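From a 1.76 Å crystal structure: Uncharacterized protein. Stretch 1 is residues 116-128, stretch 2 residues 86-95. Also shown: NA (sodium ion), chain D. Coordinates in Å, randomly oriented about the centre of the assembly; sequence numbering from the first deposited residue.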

# COMPACT_ATOMS: atom_id res chain seq x y z
N LEU B 116 1.25 8.77 2.44
CA LEU B 116 2.53 9.30 2.97
C LEU B 116 3.08 8.43 4.10
O LEU B 116 4.29 8.19 4.16
CB LEU B 116 2.39 10.76 3.42
CG LEU B 116 3.72 11.48 3.71
CD1 LEU B 116 4.69 11.50 2.48
CD2 LEU B 116 3.38 12.91 4.19
N TRP B 117 2.20 7.95 4.98
CA TRP B 117 2.59 6.95 6.00
C TRP B 117 3.18 5.68 5.38
O TRP B 117 4.19 5.17 5.83
CB TRP B 117 1.41 6.62 6.94
CG TRP B 117 1.10 7.74 7.94
CD1 TRP B 117 -0.02 8.50 8.03
CD2 TRP B 117 1.96 8.15 9.01
NE1 TRP B 117 0.08 9.39 9.11
CE2 TRP B 117 1.30 9.19 9.71
CE3 TRP B 117 3.24 7.75 9.43
CZ2 TRP B 117 1.88 9.84 10.82
CZ3 TRP B 117 3.82 8.41 10.54
CH2 TRP B 117 3.12 9.43 11.23
N ILE B 118 2.55 5.17 4.33
CA ILE B 118 3.09 4.02 3.61
C ILE B 118 4.50 4.30 3.07
O ILE B 118 5.42 3.51 3.33
CB ILE B 118 2.15 3.55 2.50
CG1 ILE B 118 0.86 2.97 3.13
CG2 ILE B 118 2.82 2.44 1.65
CD1 ILE B 118 -0.28 2.79 2.09
N ALA B 119 4.65 5.42 2.37
CA ALA B 119 5.93 5.83 1.80
C ALA B 119 6.97 6.03 2.91
O ALA B 119 8.13 5.64 2.75
CB ALA B 119 5.77 7.10 0.99
N ALA B 120 6.54 6.61 4.04
CA ALA B 120 7.46 6.80 5.18
C ALA B 120 7.97 5.48 5.73
O ALA B 120 9.17 5.32 6.01
CB ALA B 120 6.78 7.66 6.30
N VAL B 121 7.08 4.51 5.89
CA VAL B 121 7.47 3.19 6.36
C VAL B 121 8.48 2.54 5.39
O VAL B 121 9.57 2.08 5.81
CB VAL B 121 6.21 2.28 6.55
CG1 VAL B 121 6.60 0.78 6.72
CG2 VAL B 121 5.38 2.78 7.77
N ALA B 122 8.13 2.51 4.11
CA ALA B 122 9.02 1.92 3.11
C ALA B 122 10.37 2.63 3.06
O ALA B 122 11.43 1.96 3.15
CB ALA B 122 8.33 1.92 1.71
N ALA B 123 10.37 3.96 2.90
CA ALA B 123 11.61 4.75 2.84
C ALA B 123 12.50 4.56 4.05
O ALA B 123 13.73 4.51 3.93
CB ALA B 123 11.33 6.22 2.61
N SER B 124 11.89 4.47 5.24
CA SER B 124 12.65 4.35 6.48
C SER B 124 13.36 2.99 6.58
O SER B 124 14.30 2.83 7.35
CB SER B 124 11.73 4.57 7.70
OG SER B 124 10.88 3.45 7.90
N ARG B 125 12.89 2.02 5.78
CA ARG B 125 13.49 0.69 5.69
C ARG B 125 14.32 0.50 4.42
O ARG B 125 14.78 -0.60 4.15
CB ARG B 125 12.40 -0.37 5.79
CG ARG B 125 11.76 -0.37 7.16
CD ARG B 125 10.76 -1.46 7.34
NE ARG B 125 10.27 -1.43 8.72
CZ ARG B 125 10.59 -2.31 9.67
NH1 ARG B 125 11.42 -3.32 9.40
NH2 ARG B 125 10.07 -2.17 10.88
N ALA B 126 14.50 1.59 3.67
CA ALA B 126 15.21 1.59 2.40
C ALA B 126 14.63 0.53 1.46
O ALA B 126 15.36 -0.27 0.84
CB ALA B 126 16.71 1.41 2.62
N LEU B 127 13.30 0.50 1.38
CA LEU B 127 12.57 -0.37 0.47
C LEU B 127 11.68 0.44 -0.45
O LEU B 127 11.17 1.51 -0.06
CB LEU B 127 11.70 -1.37 1.24
CG LEU B 127 12.38 -2.35 2.20
CD1 LEU B 127 11.35 -2.93 3.12
CD2 LEU B 127 13.15 -3.44 1.46
N PRO B 128 11.48 -0.05 -1.68
CA PRO B 128 10.59 0.63 -2.59
C PRO B 128 9.12 0.39 -2.27
O PRO B 128 8.77 -0.66 -1.72
CB PRO B 128 10.94 -0.02 -3.95
CG PRO B 128 11.38 -1.36 -3.62
CD PRO B 128 12.07 -1.26 -2.28
NA NA D . 11.06 4.06 -0.86
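Stretch 2, residues 86-95: TLPVDDDAAR

Stretch 2 reaches the helix of stretch 1 as a short strand at Thr86 and Leu87, passes through an extended linker, Pro88 to Asp90, and then winds into a helix from Asp91. That helix crosses helix 116-124 at 117° between N-to-C directions, with the axes 7.9 Å apart at closest approach. Such closeness goes with small residues: Ala93 CA and Val121 CA are the nearest pair of CA atoms, 4.6 Å apart, and Ala120 CB lies 3.4 Å from Ala93 O.

Three residues cover the most surface: Leu87, Val121 and Arg125. Val121, in its t rotamer, reaches both strand and helix. Val121 CG1 meets Leu87 CB at 3.7 Å, while Val121 CG2 lies 3.8 Å from Ala93 CB and 4.0 Å from Val89 CG2. One turn earlier, Trp117 extends the apolar patch, with Trp117 CZ3 3.4 Å from Val89 CG1 and the ring edge turned to Ala94.

Leu87 points toward stretch 1 and meets Arg125 just past the helix. Arg125 CD packs 3.8 Å from Leu87 CD1, and Leu87 CD2 lies over one face of the guanidinium, so the arginine packs against the leucine along its length while its end meets an acid. There, Arg125 NH2 forms a salt bridge with Asp90 OD2 at 3.5 Å.

Asp90 does double duty: Asp90 OD1 accepts from Ala93 N at 3.1 Å, capping the second helix. No direct hydrogen bond joins the stretches; water fills that role. Water 1 donates to Pro88 O at 2.7 Å and accepts from Arg125 NE at 2.7 Å, and water 2 donates to Asp90 OD1 at 2.6 Å and to Ser124 OG at 2.7 Å. The rule to read here is an apolar patch of mixed sizes, with alanines where the helices come close, Leu87, Val121 and Trp117 around them, and charge and water beside it.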

# COMPACT_ATOMS: atom_id res chain seq x y z
N THR B 86 3.38 -7.40 8.03
CA THR B 86 2.74 -6.09 8.05
C THR B 86 3.62 -5.13 8.87
O THR B 86 3.67 -5.20 10.11
CB THR B 86 1.30 -6.14 8.62
OG1 THR B 86 1.34 -6.76 9.91
CG2 THR B 86 0.37 -6.97 7.69
N LEU B 87 4.29 -4.22 8.18
CA LEU B 87 5.32 -3.39 8.78
C LEU B 87 4.63 -2.28 9.57
O LEU B 87 3.68 -1.68 9.08
CB LEU B 87 6.21 -2.76 7.70
CG LEU B 87 7.01 -3.76 6.83
CD1 LEU B 87 7.66 -3.00 5.69
CD2 LEU B 87 8.04 -4.49 7.70
N PRO B 88 5.08 -2.03 10.81
CA PRO B 88 4.41 -1.00 11.62
C PRO B 88 4.85 0.42 11.30
O PRO B 88 5.87 0.63 10.65
CB PRO B 88 4.86 -1.35 13.03
CG PRO B 88 6.27 -1.88 12.84
CD PRO B 88 6.21 -2.66 11.53
N VAL B 89 4.10 1.41 11.77
CA VAL B 89 4.64 2.76 11.82
C VAL B 89 5.41 2.84 13.15
O VAL B 89 4.80 2.89 14.22
CB VAL B 89 3.54 3.87 11.76
CG1 VAL B 89 4.19 5.23 11.79
CG2 VAL B 89 2.65 3.75 10.49
N ASP B 90 6.73 2.82 13.07
CA ASP B 90 7.59 2.90 14.26
C ASP B 90 8.29 4.26 14.29
O ASP B 90 7.93 5.14 13.52
CB ASP B 90 8.61 1.76 14.30
CG ASP B 90 9.47 1.67 13.03
OD1 ASP B 90 9.47 2.59 12.16
OD2 ASP B 90 10.15 0.63 12.90
N ASP B 91 9.27 4.45 15.19
CA ASP B 91 9.94 5.74 15.32
C ASP B 91 10.62 6.18 14.02
O ASP B 91 10.54 7.35 13.63
CB ASP B 91 10.97 5.73 16.47
CG ASP B 91 10.32 5.50 17.84
OD1 ASP B 91 9.08 5.49 17.94
OD2 ASP B 91 11.07 5.31 18.82
N ASP B 92 11.29 5.24 13.36
CA ASP B 92 12.02 5.58 12.14
C ASP B 92 11.07 6.02 11.03
O ASP B 92 11.40 6.90 10.24
CB ASP B 92 12.89 4.40 11.67
CG ASP B 92 14.18 4.28 12.47
OD1 ASP B 92 14.55 5.22 13.20
OD2 ASP B 92 14.82 3.22 12.35
N ALA B 93 9.90 5.38 10.96
CA ALA B 93 8.89 5.75 9.96
C ALA B 93 8.36 7.14 10.28
O ALA B 93 8.14 7.95 9.39
CB ALA B 93 7.78 4.74 9.93
N ALA B 94 8.16 7.41 11.57
CA ALA B 94 7.67 8.71 12.00
C ALA B 94 8.63 9.82 11.61
O ALA B 94 8.20 10.86 11.14
CB ALA B 94 7.47 8.70 13.54
N ARG B 95 9.92 9.62 11.83
CA ARG B 95 10.91 10.64 11.46
C ARG B 95 10.93 10.87 9.95
O ARG B 95 11.02 12.02 9.49
CB ARG B 95 12.28 10.24 11.99
CG ARG B 95 12.30 10.24 13.53
CD ARG B 95 13.71 9.88 14.06
NE ARG B 95 13.68 9.73 15.51
CZ ARG B 95 13.77 8.56 16.16
NH1 ARG B 95 13.93 7.42 15.49
NH2 ARG B 95 13.72 8.55 17.48
O HOH W 1 8.35 -0.00 9.89
O HOH W 2 10.67 1.74 10.04
O HOH W 3 8.95 5.61 -0.04